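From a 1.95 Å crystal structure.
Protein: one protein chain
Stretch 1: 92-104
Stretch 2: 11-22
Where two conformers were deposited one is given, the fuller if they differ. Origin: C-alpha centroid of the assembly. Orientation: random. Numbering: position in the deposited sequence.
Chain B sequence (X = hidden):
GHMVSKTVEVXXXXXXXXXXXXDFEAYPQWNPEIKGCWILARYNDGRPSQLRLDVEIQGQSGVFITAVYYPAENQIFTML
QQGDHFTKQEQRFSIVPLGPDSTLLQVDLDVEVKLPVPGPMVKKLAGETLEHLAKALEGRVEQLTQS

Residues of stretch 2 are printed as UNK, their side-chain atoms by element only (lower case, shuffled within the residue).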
ATOM      1  N   ARG B  92       1.803  17.885  -8.440  1.00 21.11           N
ATOM      2  CA  ARG B  92       3.053  18.268  -9.084  1.00 20.07           C
ATOM      3  C   ARG B  92       3.747  19.347  -8.263  1.00 20.51           C
ATOM      4  O   ARG B  92       3.139  20.375  -7.948  1.00 23.81           O
ATOM      5  CB  ARG B  92       2.793  18.764 -10.513  1.00 21.44           C
ATOM      6  CG  ARG B  92       4.038  19.079 -11.314  1.00 25.42           C
ATOM      7  CD  ARG B  92       3.669  19.661 -12.671  1.00 29.83           C
ATOM      8  NE  ARG B  92       2.708  18.806 -13.363  1.00 34.33           N
ATOM      9  CZ  ARG B  92       3.034  17.819 -14.192  1.00 30.96           C
ATOM     10  NH1 ARG B  92       4.308  17.552 -14.445  1.00 30.94           N
ATOM     11  NH2 ARG B  92       2.084  17.097 -14.769  1.00 27.44           N
ATOM     12  N   PHE B  93       5.010  19.104  -7.905  1.00 18.77           N
ATOM     13  CA  PHE B  93       5.865  20.097  -7.260  1.00 22.01           C
ATOM     14  C   PHE B  93       6.881  20.624  -8.263  1.00 22.27           C
ATOM     15  O   PHE B  93       7.573  19.836  -8.912  1.00 16.31           O
ATOM     16  CB  PHE B  93       6.613  19.513  -6.058  1.00 25.11           C
ATOM     17  CG  PHE B  93       5.725  18.980  -4.978  1.00 31.54           C
ATOM     18  CD1 PHE B  93       5.350  17.647  -4.962  1.00 33.37           C
ATOM     19  CD2 PHE B  93       5.284  19.808  -3.959  1.00 30.93           C
ATOM     20  CE1 PHE B  93       4.541  17.153  -3.957  1.00 32.39           C
ATOM     21  CE2 PHE B  93       4.474  19.322  -2.952  1.00 32.26           C
ATOM     22  CZ  PHE B  93       4.103  17.992  -2.951  1.00 30.93           C
ATOM     23  N   SER B  94       6.981  21.950  -8.376  1.00 19.25           N
ATOM     24  CA  SER B  94       7.976  22.605  -9.222  1.00 26.49           C
ATOM     25  C   SER B  94       8.790  23.578  -8.376  1.00 23.18           C
ATOM     26  O   SER B  94       8.219  24.446  -7.705  1.00 25.74           O
ATOM     27  CB  SER B  94       7.309  23.327 -10.393  1.00 25.68           C
ATOM     28  OG  SER B  94       6.611  22.405 -11.213  1.00 26.16           O
ATOM     29  N   ILE B  95      10.112  23.412  -8.383  1.00 21.21           N
ATOM     30  CA  ILE B  95      11.029  24.181  -7.545  1.00 19.42           C
ATOM     31  C   ILE B  95      11.874  25.090  -8.434  1.00 21.26           C
ATOM     32  O   ILE B  95      12.696  24.607  -9.224  1.00 26.20           O
ATOM     33  CB  ILE B  95      11.910  23.255  -6.696  1.00 24.24           C
ATOM     34  CG1 ILE B  95      11.042  22.510  -5.682  1.00 27.59           C
ATOM     35  CG2 ILE B  95      13.007  24.047  -5.996  1.00 26.45           C
ATOM     36  CD1 ILE B  95      11.677  21.256  -5.129  1.00 33.07           C
ATOM     37  N   VAL B  96      11.670  26.398  -8.326  1.00 20.98           N
ATOM     38  CA  VAL B  96      12.383  27.388  -9.132  1.00 26.71           C
ATOM     39  C   VAL B  96      13.165  28.319  -8.214  1.00 25.89           C
ATOM     40  O   VAL B  96      12.577  28.950  -7.327  1.00 28.39           O
ATOM     41  CB  VAL B  96      11.437  28.190 -10.038  1.00 25.26           C
ATOM     42  CG1 VAL B  96      12.227  29.235 -10.817  1.00 27.04           C
ATOM     43  CG2 VAL B  96      10.702  27.264 -10.987  1.00 26.40           C
ATOM     44  N   PRO B  97      14.482  28.447  -8.374  1.00 21.94           N
ATOM     45  CA  PRO B  97      15.244  29.394  -7.550  1.00 24.29           C
ATOM     46  C   PRO B  97      14.841  30.830  -7.849  1.00 22.45           C
ATOM     47  O   PRO B  97      14.618  31.205  -9.003  1.00 21.08           O
ATOM     48  CB  PRO B  97      16.701  29.128  -7.948  1.00 28.28           C
ATOM     49  CG  PRO B  97      16.619  28.507  -9.303  1.00 25.90           C
ATOM     50  CD  PRO B  97      15.342  27.715  -9.321  1.00 20.90           C
ATOM     51  N   LEU B  98      14.743  31.630  -6.790  1.00 26.09           N
ATOM     52  CA  LEU B  98      14.446  33.055  -6.915  1.00 37.97           C
ATOM     53  C   LEU B  98      15.691  33.926  -6.790  1.00 43.90           C
ATOM     54  O   LEU B  98      16.277  34.340  -7.795  1.00 45.71           O
ATOM     55  CB  LEU B  98      13.417  33.469  -5.862  1.00 40.49           C
ATOM     56  CG  LEU B  98      11.978  33.075  -6.183  1.00 39.76           C
ATOM     57  CD1 LEU B  98      11.038  33.551  -5.097  1.00 36.98           C
ATOM     58  CD2 LEU B  98      11.573  33.643  -7.533  1.00 39.57           C
ATOM     59  N   GLY B  99      16.076  34.240  -5.559  1.00 47.04           N
ATOM     60  CA  GLY B  99      17.272  35.001  -5.302  1.00 46.91           C
ATOM     61  C   GLY B  99      18.416  34.107  -4.883  1.00 46.22           C
ATOM     62  O   GLY B  99      18.396  32.892  -5.103  1.00 46.38           O
ATOM     63  N   PRO B 100      19.454  34.696  -4.288  1.00 48.01           N
ATOM     64  CA  PRO B 100      20.594  33.882  -3.835  1.00 50.64           C
ATOM     65  C   PRO B 100      20.233  32.877  -2.755  1.00 50.32           C
ATOM     66  O   PRO B 100      20.982  31.912  -2.561  1.00 51.16           O
ATOM     67  CB  PRO B 100      21.588  34.928  -3.309  1.00 51.53           C
ATOM     68  CG  PRO B 100      21.168  36.219  -3.942  1.00 50.79           C
ATOM     69  CD  PRO B 100      19.680  36.135  -4.070  1.00 47.45           C
ATOM     70  N   ASP B 101      19.110  33.059  -2.054  1.00 51.09           N
ATOM     71  CA  ASP B 101      18.796  32.218  -0.907  1.00 54.68           C
ATOM     72  C   ASP B 101      17.326  31.843  -0.772  1.00 52.68           C
ATOM     73  O   ASP B 101      16.975  31.164   0.199  1.00 56.75           O
ATOM     74  CB  ASP B 101      19.255  32.910   0.388  1.00 60.86           C
ATOM     75  CG  ASP B 101      18.863  34.377   0.437  1.00 65.70           C
ATOM     76  OD1 ASP B 101      17.740  34.714   0.004  1.00 68.87           O
ATOM     77  OD2 ASP B 101      19.682  35.196   0.906  1.00 64.44           O
ATOM     78  N   SER B 102      16.457  32.256  -1.693  1.00 45.35           N
ATOM     79  CA  SER B 102      15.040  31.922  -1.625  1.00 44.55           C
ATOM     80  C   SER B 102      14.609  31.261  -2.926  1.00 45.28           C
ATOM     81  O   SER B 102      15.260  31.403  -3.965  1.00 46.26           O
ATOM     82  CB  SER B 102      14.178  33.162  -1.351  1.00 44.13           C
ATOM     83  OG  SER B 102      14.309  34.118  -2.390  1.00 45.04           O
ATOM     84  N   THR B 103      13.499  30.527  -2.860  1.00 41.22           N
ATOM     85  CA  THR B 103      13.005  29.779  -4.008  1.00 37.27           C
ATOM     86  C   THR B 103      11.484  29.826  -4.058  1.00 33.24           C
ATOM     87  O   THR B 103      10.807  30.048  -3.051  1.00 37.14           O
ATOM     88  CB  THR B 103      13.468  28.317  -3.981  1.00 42.89           C
ATOM     89  OG1 THR B 103      13.151  27.732  -2.711  0.54 44.29           O
ATOM     90  CG2 THR B 103      14.955  28.240  -4.206  0.54 43.52           C
ATOM     91  N   LEU B 104      10.959  29.601  -5.258  1.00 25.65           N
ATOM     92  CA  LEU B 104       9.524  29.553  -5.507  1.00 24.77           C
ATOM     93  C   LEU B 104       9.090  28.094  -5.596  1.00 28.64           C
ATOM     94  O   LEU B 104       9.637  27.326  -6.397  1.00 27.39           O
ATOM     95  CB  LEU B 104       9.177  30.311  -6.789  1.00 27.24           C
ATOM     96  CG  LEU B 104       7.707  30.447  -7.192  1.00 29.69           C
ATOM     97  CD1 LEU B 104       7.477  31.767  -7.901  1.00 30.14           C
ATOM     98  CD2 LEU B 104       7.266  29.293  -8.083  1.00 29.62           C
ATOM     99  N   UNK B  11      12.104  30.626   2.187  1.00 44.74           N
ATOM    100  CA  UNK B  11      13.413  31.183   2.526  1.00 43.77           C
ATOM    101  C   UNK B  11      14.449  30.067   2.672  1.00 46.05           C
ATOM    102  O   UNK B  11      15.029  29.839   3.735  1.00 47.05           O
ATOM    103  c   UNK B  11      13.316  32.025   3.792  1.00 42.31           C
ATOM    104  N   UNK B  12      14.672  29.362   1.566  1.00 44.77           N
ATOM    105  CA  UNK B  12      15.669  28.302   1.521  1.00 39.80           C
ATOM    106  C   UNK B  12      16.081  28.088   0.073  1.00 33.97           C
ATOM    107  O   UNK B  12      15.353  28.439  -0.858  1.00 32.92           O
ATOM    108  c   UNK B  12      15.138  26.999   2.129  1.00 35.84           C
ATOM    109  N   UNK B  13      17.266  27.510  -0.100  1.00 28.29           N
ATOM    110  CA  UNK B  13      17.778  27.240  -1.434  1.00 25.88           C
ATOM    111  C   UNK B  13      16.963  26.147  -2.118  1.00 30.90           C
ATOM    112  O   UNK B  13      16.232  25.383  -1.481  1.00 31.43           O
ATOM    113  c   UNK B  13      19.247  26.830  -1.371  1.00 26.18           C
ATOM    114  o   UNK B  13      19.400  25.581  -0.720  1.00 32.10           O
ATOM    115  N   UNK B  14      17.105  26.080  -3.447  1.00 23.96           N
ATOM    116  CA  UNK B  14      16.397  25.063  -4.218  1.00 25.69           C
ATOM    117  C   UNK B  14      16.855  23.667  -3.833  1.00 28.27           C
ATOM    118  O   UNK B  14      16.054  22.725  -3.848  1.00 24.00           O
ATOM    119  c   UNK B  14      16.595  25.297  -5.717  1.00 23.74           C
ATOM    120  N   UNK B  15      18.130  23.521  -3.467  1.00 31.03           N
ATOM    121  CA  UNK B  15      18.646  22.218  -3.067  1.00 35.68           C
ATOM    122  C   UNK B  15      18.049  21.775  -1.738  1.00 32.48           C
ATOM    123  O   UNK B  15      17.789  20.584  -1.535  1.00 35.04           O
ATOM    124  o   UNK B  15      22.597  22.009  -1.786  1.00 59.82           O
ATOM    125  c   UNK B  15      20.170  22.281  -2.966  1.00 41.31           C
ATOM    126  c   UNK B  15      20.873  20.937  -3.037  1.00 51.11           C
ATOM    127  c   UNK B  15      22.176  20.929  -2.256  1.00 58.68           C
ATOM    128  o   UNK B  15      22.785  19.846  -2.121  1.00 59.42           O
ATOM    129  N   UNK B  16      17.815  22.721  -0.828  1.00 29.40           N
ATOM    130  CA  UNK B  16      17.176  22.389   0.442  1.00 29.11           C
ATOM    131  C   UNK B  16      15.719  21.981   0.239  1.00 26.15           C
ATOM    132  O   UNK B  16      15.259  20.987   0.813  1.00 23.44           O
ATOM    133  c   UNK B  16      16.564  23.278   2.713  1.00 34.40           C
ATOM    134  o   UNK B  16      18.655  23.864   1.667  1.00 35.79           O
ATOM    135  c   UNK B  16      17.277  23.578   1.402  1.00 32.04           C
ATOM    136  N   UNK B  17      14.977  22.734  -0.578  1.00 21.49           N
ATOM    137  CA  UNK B  17      13.573  22.409  -0.819  1.00 24.06           C
ATOM    138  C   UNK B  17      13.447  21.096  -1.576  1.00 28.23           C
ATOM    139  O   UNK B  17      12.602  20.253  -1.248  1.00 31.10           O
ATOM    140  c   UNK B  17      11.449  23.187  -1.916  1.00 27.88           C
ATOM    141  c   UNK B  17      12.879  23.561  -1.565  1.00 27.76           C
ATOM    142  c   UNK B  17      12.906  24.817  -0.704  1.00 30.11           C
ATOM    143  c   UNK B  17      12.287  24.612   0.642  1.00 33.01           C
ATOM    144  N   UNK B  18      14.300  20.894  -2.588  1.00 27.04           N
ATOM    145  CA  UNK B  18      14.297  19.637  -3.328  1.00 28.25           C
ATOM    146  C   UNK B  18      14.578  18.454  -2.407  1.00 25.65           C
ATOM    147  O   UNK B  18      13.931  17.412  -2.515  1.00 21.23           O
ATOM    148  c   UNK B  18      15.474  18.313  -5.115  1.00 28.36           C
ATOM    149  o   UNK B  18      14.955  20.661  -5.441  1.00 33.18           O
ATOM    150  c   UNK B  18      15.333  19.683  -4.458  1.00 28.17           C
ATOM    151  N   UNK B  19      15.504  18.614  -1.463  1.00 26.63           N
ATOM    152  CA  UNK B  19      15.812  17.524  -0.542  1.00 31.29           C
ATOM    153  C   UNK B  19      14.649  17.241   0.404  1.00 33.17           C
ATOM    154  O   UNK B  19      14.379  16.081   0.735  1.00 35.42           O
ATOM    155  c   UNK B  19      17.088  17.849   0.240  1.00 39.50           C
ATOM    156  o   UNK B  19      16.898  18.925   1.151  1.00 48.70           O
ATOM    157  N   UNK B  20      13.954  18.284   0.858  1.00 30.57           N
ATOM    158  CA  UNK B  20      12.835  18.078   1.771  1.00 25.01           C
ATOM    159  C   UNK B  20      11.682  17.383   1.059  1.00 20.38           C
ATOM    160  O   UNK B  20      11.136  16.388   1.550  1.00 21.13           O
ATOM    161  c   UNK B  20      13.164  21.459   3.684  1.00 25.93           C
ATOM    162  c   UNK B  20      13.491  20.042   3.227  1.00 23.95           C
ATOM    163  c   UNK B  20      12.381  19.414   2.384  1.00 24.37           C
ATOM    164  c   UNK B  20      11.131  19.207   3.211  1.00 26.25           C
ATOM    165  N   UNK B  21      11.301  17.896  -0.113  1.00 14.49           N
ATOM    166  CA  UNK B  21      10.179  17.332  -0.857  1.00 22.83           C
ATOM    167  C   UNK B  21      10.499  15.927  -1.359  1.00 24.19           C
ATOM    168  O   UNK B  21       9.607  15.073  -1.436  1.00 22.53           O
ATOM    169  c   UNK B  21       8.671  17.680  -2.850  1.00 31.83           C
ATOM    170  c   UNK B  21       9.378  19.632  -1.464  1.00 26.65           C
ATOM    171  c   UNK B  21       9.791  18.278  -2.011  1.00 27.17           C
ATOM    172  N   UNK B  22      11.762  15.654  -1.695  1.00 24.10           N
ATOM    173  CA  UNK B  22      12.136  14.339  -2.204  1.00 24.04           C
ATOM    174  C   UNK B  22      12.325  13.306  -1.101  1.00 24.72           C
ATOM    175  O   UNK B  22      12.290  12.102  -1.385  1.00 21.11           O
ATOM    176  c   UNK B  22      13.424  14.434  -3.024  1.00 22.93           C
ATOM    177  o   UNK B  22      14.529  14.738  -2.195  0.60 23.81           O
TER

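Position 11 carries one side-chain carbon, which points away from stretch 1; its CA lies 4.4 Å from Ser102 CB. A lone CB identifies Ala11. Position 12 also has a single carbon, again directed away, so it is Ala12. Its backbone makes the contact: Thr103 OG1 donates a hydrogen bond to Ala12 O at 3.0 Å. Ala12 N lies 3.2 Å from Asp101 O, but the angle is too poor for a hydrogen bond.

Position 13 has one carbon followed by one oxygen, unbranched, which defines Ser13. It occupies the N-cap position, and its backbone C is 3.6 Å from Thr103 CG2. At position 14 a single carbon points toward stretch 1, 3.8 Å from Ile95 CG2 and 3.7 Å from Thr103 CG2; this is Ala14, the first residue of the helix.

Position 15 shows three carbons in a row, the third bearing two oxygens, a carboxylate; its CA-to-CB bond points away and the side chain touches nothing on stretch 1: Glu15. Position 16 has one carbon carrying an oxygen and a carbon. This is Thr16, directed sideways and out of contact.

Position 17 has four carbons, forked at the first, with one arm two carbons long, hence Ile17. Its CG2 is 3.8 Å from Ile95 CD1 and its CG1 3.5 Å from Thr103 OG1, while the end of the side chain leads away. Position 18 repeats the fork of one oxygen and one carbon, giving Thr18. Thr18 OG1 lies 3.3 Å from Ile95 CD1 and donates to Ala14 O at 2.8 Å, so the hydroxyl is satisfied within the helix.

Position 19, one carbon then one oxygen, is Ser19; it points away, and Ser19 OG donates to Thr16 O at 2.7 Å. Position 20, with four carbons forked as at Ile17, is Ile20, out of reach of stretch 1. Position 21 has one carbon bearing two more, and one of these lies over a face of the Phe93 ring: Val21. Val21 CG1 is 4.0 Å from the ring centroid and 17° off the normal, a CH-pi geometry. Position 22, one carbon and one oxygen, is Ser22, whose OG donates to Thr18 O at 2.8 Å.

The helix runs nearly antiparallel to strand 92-97, at 165° with a closest approach of 8.6 Å. Ala14, Ile17 and Val21 point toward the strand, meeting Ile95 and Phe93 in apolar contacts. Near the helix start, Thr103 adds the single cross-stretch hydrogen bond, and the two stretches together bury 486 Å².

Stretch 2 (11-22) AASAETITSIVS
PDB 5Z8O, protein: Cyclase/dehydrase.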